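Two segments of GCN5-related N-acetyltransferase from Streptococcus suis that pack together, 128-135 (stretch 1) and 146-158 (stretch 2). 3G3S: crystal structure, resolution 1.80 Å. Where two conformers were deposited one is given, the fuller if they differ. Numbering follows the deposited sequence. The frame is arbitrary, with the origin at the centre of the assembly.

Stretch 1 (128-135) LIDRNLYE
Stretch 2 (146-158) LVGNYIDVEQFLD

A buried polar group must be paid for, and the contact between residues 128-135 and 146-158 of this acetyltransferase illustrates how. Each stretch runs from loop into helix (131-135 and 153-158), and the helix axes, 10.3 Å apart at closest approach, make an angle of 117° between their N-to-C directions. CA atoms pair as Arg 131 with Val 153 (6.4 Å) and Tyr 134 with Val 147 (6.4 Å).

Both helices begin with an aspartate N-cap, chi1 p, that satisfies a first-turn amide: Leu 133 N donates to Asp 130 OD1 (3.0 Å), and Gln 155 N to Asp 152 OD1 (2.8 Å). The side chain of Gln 155, extended (chi1 and chi2 t), satisfies a different amide: its OE1 accepts from Ile 151 N at 2.6 Å.

Tyr 134, chi1 t and chi2 -89°, points toward stretch 2 and is buried. Val 153 CA lies over one face of its ring, 3.7 Å from the centroid, while Tyr 134 CD2 meets Val 147 CB at 3.6 Å. Tyr 134 OH lies 3.4 Å from Val 153 N, but the angle is too poor for a hydrogen bond. Instead Tyr 134 OH donates to a water 2.7 Å away, which spends its own protons on Val 147 O (2.7 Å) and Tyr 150 O (2.5 Å). These carbonyls belong to the first and last residues of a type I turn, closed by Tyr 150 N to Val 147 O (3.3 Å), so one water ties the hydroxyl to both ends.

Nearby, Ile 129 CG2 packs against Phe 156 CE2 at 3.6 Å. At the exposed margin, Arg 131 (t, t, m, chi4 -88°) forms a salt bridge with Glu 154 (m, m): NH1 to OE2 at 3.0 Å, supplemented by a weak bond from NH2 to OE1 at 3.3 Å. The carboxylate meets the guanidinium edge, leaving a face for Val 153 CG2.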

ATOM      1  N   LEU A 128      15.999 -14.948 -17.238  1.00 30.99           N
ATOM      2  CA  LEU A 128      14.875 -14.470 -16.446  1.00 31.01           C
ATOM      3  C   LEU A 128      13.697 -15.351 -16.771  1.00 30.02           C
ATOM      4  O   LEU A 128      13.583 -15.819 -17.900  1.00 30.72           O
ATOM      5  CB  LEU A 128      14.488 -13.039 -16.788  1.00 33.26           C
ATOM      6  CG  LEU A 128      15.422 -11.973 -16.259  1.00 38.43           C
ATOM      7  CD1 LEU A 128      15.015 -10.683 -16.933  1.00 45.82           C
ATOM      8  CD2 LEU A 128      15.359 -11.898 -14.707  1.00 37.98           C
ATOM      9  N   ILE A 129      12.831 -15.571 -15.777  1.00 27.95           N
ATOM     10  CA  ILE A 129      11.646 -16.385 -15.952  1.00 26.88           C
ATOM     11  C   ILE A 129      10.663 -15.605 -16.786  1.00 27.71           C
ATOM     12  O   ILE A 129      10.344 -14.473 -16.450  1.00 26.71           O
ATOM     13  CB  ILE A 129      10.991 -16.758 -14.598  1.00 26.82           C
ATOM     14  CG1 ILE A 129      11.911 -17.678 -13.783  1.00 23.78           C
ATOM     15  CG2 ILE A 129       9.642 -17.430 -14.823  1.00 22.12           C
ATOM     16  CD1 ILE A 129      11.506 -17.812 -12.287  1.00 20.89           C
ATOM     17  N   ASP A 130      10.235 -16.206 -17.897  1.00 28.70           N
ATOM     18  CA  ASP A 130       9.259 -15.623 -18.815  1.00 31.81           C
ATOM     19  C   ASP A 130       8.038 -16.543 -18.812  1.00 32.30           C
ATOM     20  O   ASP A 130       7.953 -17.445 -18.005  1.00 30.91           O
ATOM     21  CB  ASP A 130       9.864 -15.433 -20.230  1.00 31.06           C
ATOM     22  CG  ASP A 130      10.385 -16.742 -20.828  1.00 39.79           C
ATOM     23  OD1 ASP A 130      10.143 -17.813 -20.225  1.00 41.38           O
ATOM     24  OD2 ASP A 130      11.051 -16.706 -21.885  1.00 49.88           O
ATOM     25  N   ARG A 131       7.106 -16.317 -19.720  1.00 35.40           N
ATOM     26  CA  ARG A 131       5.867 -17.075 -19.786  1.00 35.24           C
ATOM     27  C   ARG A 131       6.086 -18.586 -19.919  1.00 34.41           C
ATOM     28  O   ARG A 131       5.396 -19.372 -19.261  1.00 35.98           O
ATOM     29  CB  ARG A 131       5.048 -16.501 -20.950  1.00 38.83           C
ATOM     30  CG  ARG A 131       3.680 -17.102 -21.206  1.00 44.82           C
ATOM     31  CD  ARG A 131       2.944 -16.302 -22.303  1.00 50.89           C
ATOM     32  NE  ARG A 131       2.747 -14.901 -21.908  1.00 51.37           N
ATOM     33  CZ  ARG A 131       1.704 -14.431 -21.217  1.00 47.79           C
ATOM     34  NH1 ARG A 131       0.706 -15.235 -20.851  1.00 43.29           N
ATOM     35  NH2 ARG A 131       1.659 -13.137 -20.895  1.00 40.25           N
ATOM     36  N   ASN A 132       7.040 -18.993 -20.745  0.50 33.51           N
ATOM     37  CA  ASN A 132       7.303 -20.425 -20.948  0.50 33.28           C
ATOM     38  C   ASN A 132       8.029 -21.083 -19.780  0.50 30.13           C
ATOM     39  O   ASN A 132       7.699 -22.206 -19.412  0.50 31.65           O
ATOM     40  CB  ASN A 132       8.046 -20.665 -22.276  0.50 34.66           C
ATOM     41  CG  ASN A 132       7.138 -20.518 -23.493  0.50 36.38           C
ATOM     42  OD1 ASN A 132       5.978 -20.108 -23.384  0.50 39.95           O
ATOM     43  ND2 ASN A 132       7.663 -20.872 -24.662  0.50 47.46           N
ATOM     44  N   LEU A 133       9.004 -20.392 -19.199  1.00 29.07           N
ATOM     45  CA  LEU A 133       9.717 -20.911 -18.028  1.00 27.78           C
ATOM     46  C   LEU A 133       8.827 -20.964 -16.812  1.00 27.88           C
ATOM     47  O   LEU A 133       8.985 -21.859 -15.998  1.00 29.11           O
ATOM     48  CB  LEU A 133      10.967 -20.107 -17.769  1.00 27.32           C
ATOM     49  CG  LEU A 133      12.018 -20.360 -18.848  1.00 29.12           C
ATOM     50  CD1 LEU A 133      13.168 -19.395 -18.727  1.00 23.93           C
ATOM     51  CD2 LEU A 133      12.508 -21.796 -18.762  1.00 32.50           C
ATOM     52  N   TYR A 134       7.900 -20.015 -16.694  1.00 26.13           N
ATOM     53  CA  TYR A 134       6.885 -20.081 -15.641  1.00 27.77           C
ATOM     54  C   TYR A 134       6.258 -21.487 -15.655  1.00 26.98           C
ATOM     55  O   TYR A 134       6.262 -22.201 -14.648  1.00 27.29           O
ATOM     56  CB  TYR A 134       5.819 -19.000 -15.861  1.00 26.64           C
ATOM     57  CG  TYR A 134       4.574 -19.106 -14.988  1.00 26.78           C
ATOM     58  CD1 TYR A 134       3.489 -19.858 -15.402  1.00 27.99           C
ATOM     59  CD2 TYR A 134       4.484 -18.439 -13.766  1.00 28.29           C
ATOM     60  CE1 TYR A 134       2.356 -19.973 -14.628  1.00 27.46           C
ATOM     61  CE2 TYR A 134       3.348 -18.553 -12.970  1.00 27.03           C
ATOM     62  CZ  TYR A 134       2.287 -19.315 -13.419  1.00 21.77           C
ATOM     63  OH  TYR A 134       1.146 -19.465 -12.671  1.00 31.68           O
ATOM     64  N   GLU A 135       5.774 -21.909 -16.811  1.00 25.65           N
ATOM     65  CA  GLU A 135       5.113 -23.207 -16.908  1.00 28.53           C
ATOM     66  C   GLU A 135       6.051 -24.373 -16.587  1.00 29.15           C
ATOM     67  O   GLU A 135       5.660 -25.336 -15.921  1.00 28.85           O
ATOM     68  CB  GLU A 135       4.445 -23.358 -18.294  1.00 31.78           C
ATOM     69  CG  GLU A 135       3.287 -22.334 -18.572  1.00 33.87           C
ATOM     70  CD  GLU A 135       2.035 -22.508 -17.666  1.00 43.27           C
ATOM     71  OE1 GLU A 135       1.834 -23.620 -17.115  1.00 44.48           O
ATOM     72  OE2 GLU A 135       1.245 -21.527 -17.535  1.00 48.17           O
ATOM     73  N   LEU A 146       8.968 -21.418  -7.007  1.00 25.68           N
ATOM     74  CA  LEU A 146       9.595 -20.262  -7.661  1.00 24.09           C
ATOM     75  C   LEU A 146       8.524 -19.298  -8.248  1.00 24.00           C
ATOM     76  O   LEU A 146       8.716 -18.082  -8.276  1.00 24.19           O
ATOM     77  CB  LEU A 146      10.549 -20.729  -8.746  1.00 23.64           C
ATOM     78  CG  LEU A 146      11.806 -21.459  -8.270  1.00 25.28           C
ATOM     79  CD1 LEU A 146      12.639 -21.925  -9.453  1.00 26.91           C
ATOM     80  CD2 LEU A 146      12.611 -20.567  -7.319  1.00 19.13           C
ATOM     81  N   VAL A 147       7.399 -19.865  -8.710  1.00 24.20           N
ATOM     82  CA  VAL A 147       6.320 -19.113  -9.321  1.00 23.31           C
ATOM     83  C   VAL A 147       4.908 -19.479  -8.872  1.00 25.52           C
ATOM     84  O   VAL A 147       3.984 -18.717  -9.141  1.00 25.34           O
ATOM     85  CB  VAL A 147       6.329 -19.317 -10.847  1.00 25.40           C
ATOM     86  CG1 VAL A 147       7.709 -19.025 -11.410  1.00 20.78           C
ATOM     87  CG2 VAL A 147       5.897 -20.725 -11.240  1.00 22.84           C
ATOM     88  N   GLY A 148       4.758 -20.615  -8.192  1.00 28.19           N
ATOM     89  CA  GLY A 148       3.432 -21.166  -7.846  1.00 25.96           C
ATOM     90  C   GLY A 148       2.542 -20.424  -6.885  1.00 29.09           C
ATOM     91  O   GLY A 148       1.364 -20.773  -6.743  1.00 30.17           O
ATOM     92  N   ASN A 149       3.073 -19.427  -6.194  1.00 29.33           N
ATOM     93  CA  ASN A 149       2.257 -18.673  -5.270  1.00 30.74           C
ATOM     94  C   ASN A 149       1.444 -17.603  -5.960  1.00 30.14           C
ATOM     95  O   ASN A 149       0.528 -17.071  -5.369  1.00 29.34           O
ATOM     96  CB  ASN A 149       3.129 -18.073  -4.178  1.00 32.82           C
ATOM     97  CG  ASN A 149       3.675 -19.123  -3.280  1.00 36.87           C
ATOM     98  OD1 ASN A 149       2.916 -19.889  -2.685  1.00 41.16           O
ATOM     99  ND2 ASN A 149       4.987 -19.204  -3.197  1.00 46.67           N
ATOM    100  N   TYR A 150       1.771 -17.304  -7.211  1.00 29.03           N
ATOM    101  CA  TYR A 150       1.049 -16.308  -7.965  1.00 30.09           C
ATOM    102  C   TYR A 150      -0.199 -16.984  -8.575  1.00 32.89           C
ATOM    103  O   TYR A 150      -0.191 -18.172  -8.839  1.00 30.50           O
ATOM    104  CB  TYR A 150       1.985 -15.629  -8.980  1.00 30.28           C
ATOM    105  CG  TYR A 150       3.011 -14.793  -8.235  1.00 22.66           C
ATOM    106  CD1 TYR A 150       4.092 -15.399  -7.611  1.00 27.06           C
ATOM    107  CD2 TYR A 150       2.859 -13.412  -8.084  1.00 22.47           C
ATOM    108  CE1 TYR A 150       5.037 -14.663  -6.881  1.00 23.06           C
ATOM    109  CE2 TYR A 150       3.809 -12.661  -7.347  1.00 24.14           C
ATOM    110  CZ  TYR A 150       4.895 -13.320  -6.750  1.00 21.55           C
ATOM    111  OH  TYR A 150       5.834 -12.666  -5.991  1.00 27.05           O
ATOM    112  N   ILE A 151      -1.278 -16.218  -8.757  1.00 38.29           N
ATOM    113  CA  ILE A 151      -2.546 -16.773  -9.259  1.00 39.23           C
ATOM    114  C   ILE A 151      -2.426 -17.353 -10.652  1.00 36.66           C
ATOM    115  O   ILE A 151      -3.079 -18.320 -10.958  1.00 36.03           O
ATOM    116  CB  ILE A 151      -3.702 -15.728  -9.268  1.00 40.54           C
ATOM    117  CG1 ILE A 151      -3.964 -15.163  -7.852  1.00 47.69           C
ATOM    118  CG2 ILE A 151      -4.944 -16.357  -9.862  1.00 45.01           C
ATOM    119  CD1 ILE A 151      -4.002 -16.200  -6.686  1.00 42.62           C
ATOM    120  N   ASP A 152      -1.603 -16.738 -11.494  1.00 36.29           N
ATOM    121  CA  ASP A 152      -1.367 -17.205 -12.857  1.00 34.60           C
ATOM    122  C   ASP A 152      -0.125 -16.519 -13.393  1.00 33.50           C
ATOM    123  O   ASP A 152       0.458 -15.678 -12.712  1.00 34.42           O
ATOM    124  CB  ASP A 152      -2.567 -16.919 -13.755  1.00 35.70           C
ATOM    125  CG  ASP A 152      -2.970 -15.456 -13.774  1.00 38.26           C
ATOM    126  OD1 ASP A 152      -2.175 -14.572 -13.397  1.00 40.79           O
ATOM    127  OD2 ASP A 152      -4.109 -15.186 -14.202  1.00 52.09           O
ATOM    128  N   VAL A 153       0.265 -16.875 -14.612  1.00 31.40           N
ATOM    129  CA  VAL A 153       1.448 -16.306 -15.272  1.00 30.58           C
ATOM    130  C   VAL A 153       1.404 -14.770 -15.385  1.00 30.56           C
ATOM    131  O   VAL A 153       2.423 -14.074 -15.264  1.00 29.57           O
ATOM    132  CB  VAL A 153       1.651 -16.970 -16.663  1.00 29.07           C
ATOM    133  CG1 VAL A 153       0.468 -16.689 -17.571  1.00 34.33           C
ATOM    134  CG2 VAL A 153       2.962 -16.523 -17.303  1.00 26.62           C
ATOM    135  N   GLU A 154       0.203 -14.252 -15.596  1.00 30.78           N
ATOM    136  CA  GLU A 154      -0.032 -12.840 -15.757  1.00 31.25           C
ATOM    137  C   GLU A 154       0.318 -12.109 -14.463  1.00 30.78           C
ATOM    138  O   GLU A 154       1.044 -11.110 -14.476  1.00 31.40           O
ATOM    139  CB  GLU A 154      -1.515 -12.596 -16.115  1.00 33.47           C
ATOM    140  CG  GLU A 154      -2.068 -13.457 -17.289  1.00 35.63           C
ATOM    141  CD  GLU A 154      -1.389 -13.155 -18.587  1.00 37.09           C
ATOM    142  OE1 GLU A 154      -0.598 -12.186 -18.623  1.00 37.42           O
ATOM    143  OE2 GLU A 154      -1.676 -13.850 -19.583  1.00 37.43           O
ATOM    144  N   GLN A 155      -0.196 -12.605 -13.344  1.00 29.94           N
ATOM    145  CA  GLN A 155       0.147 -12.029 -12.056  1.00 27.96           C
ATOM    146  C   GLN A 155       1.658 -12.195 -11.773  1.00 28.13           C
ATOM    147  O   GLN A 155       2.324 -11.248 -11.333  1.00 28.44           O
ATOM    148  CB  GLN A 155      -0.681 -12.665 -10.955  1.00 27.49           C
ATOM    149  CG  GLN A 155      -0.701 -11.821  -9.695  1.00 27.74           C
ATOM    150  CD  GLN A 155      -1.350 -12.505  -8.518  1.00 27.53           C
ATOM    151  OE1 GLN A 155      -1.028 -13.652  -8.182  1.00 23.83           O
ATOM    152  NE2 GLN A 155      -2.197 -11.771  -7.825  1.00 32.09           N
ATOM    153  N   PHE A 156       2.221 -13.372 -12.053  1.00 27.99           N
ATOM    154  CA  PHE A 156       3.644 -13.556 -11.799  1.00 26.04           C
ATOM    155  C   PHE A 156       4.458 -12.559 -12.595  1.00 26.54           C
ATOM    156  O   PHE A 156       5.335 -11.919 -12.053  1.00 25.93           O
ATOM    157  CB  PHE A 156       4.148 -14.952 -12.130  1.00 26.82           C
ATOM    158  CG  PHE A 156       5.625 -15.078 -11.940  1.00 29.34           C
ATOM    159  CD1 PHE A 156       6.144 -15.262 -10.668  1.00 21.76           C
ATOM    160  CD2 PHE A 156       6.500 -14.951 -13.018  1.00 27.21           C
ATOM    161  CE1 PHE A 156       7.502 -15.340 -10.448  1.00 24.62           C
ATOM    162  CE2 PHE A 156       7.878 -15.035 -12.817  1.00 24.50           C
ATOM    163  CZ  PHE A 156       8.376 -15.202 -11.517  1.00 22.11           C
ATOM    164  N   LEU A 157       4.167 -12.420 -13.882  1.00 28.58           N
ATOM    165  CA  LEU A 157       4.929 -11.467 -14.699  1.00 27.75           C
ATOM    166  C   LEU A 157       4.690 -10.013 -14.267  1.00 28.09           C
ATOM    167  O   LEU A 157       5.580  -9.194 -14.326  1.00 31.51           O
ATOM    168  CB  LEU A 157       4.605 -11.657 -16.192  1.00 30.56           C
ATOM    169  CG  LEU A 157       5.144 -12.922 -16.855  1.00 31.17           C
ATOM    170  CD1 LEU A 157       4.721 -13.006 -18.308  1.00 32.60           C
ATOM    171  CD2 LEU A 157       6.662 -12.985 -16.742  1.00 27.34           C
ATOM    172  N   ASP A 158       3.495  -9.698 -13.789  1.00 29.10           N
ATOM    173  CA  ASP A 158       3.193  -8.357 -13.358  1.00 28.56           C
ATOM    174  C   ASP A 158       3.867  -7.991 -12.032  1.00 29.07           C
ATOM    175  O   ASP A 158       4.542  -6.946 -11.931  1.00 30.65           O
ATOM    176  CB  ASP A 158       1.682  -8.240 -13.224  1.00 28.86           C
ATOM    177  CG  ASP A 158       1.226  -6.831 -12.942  1.00 40.63           C
ATOM    178  OD1 ASP A 158       1.890  -5.866 -13.412  1.00 38.87           O
ATOM    179  OD2 ASP A 158       0.184  -6.694 -12.255  1.00 45.52           O
TER
HETATM  180  O   HOH W   1       1.612 -19.499 -10.046  1.00 34.52           O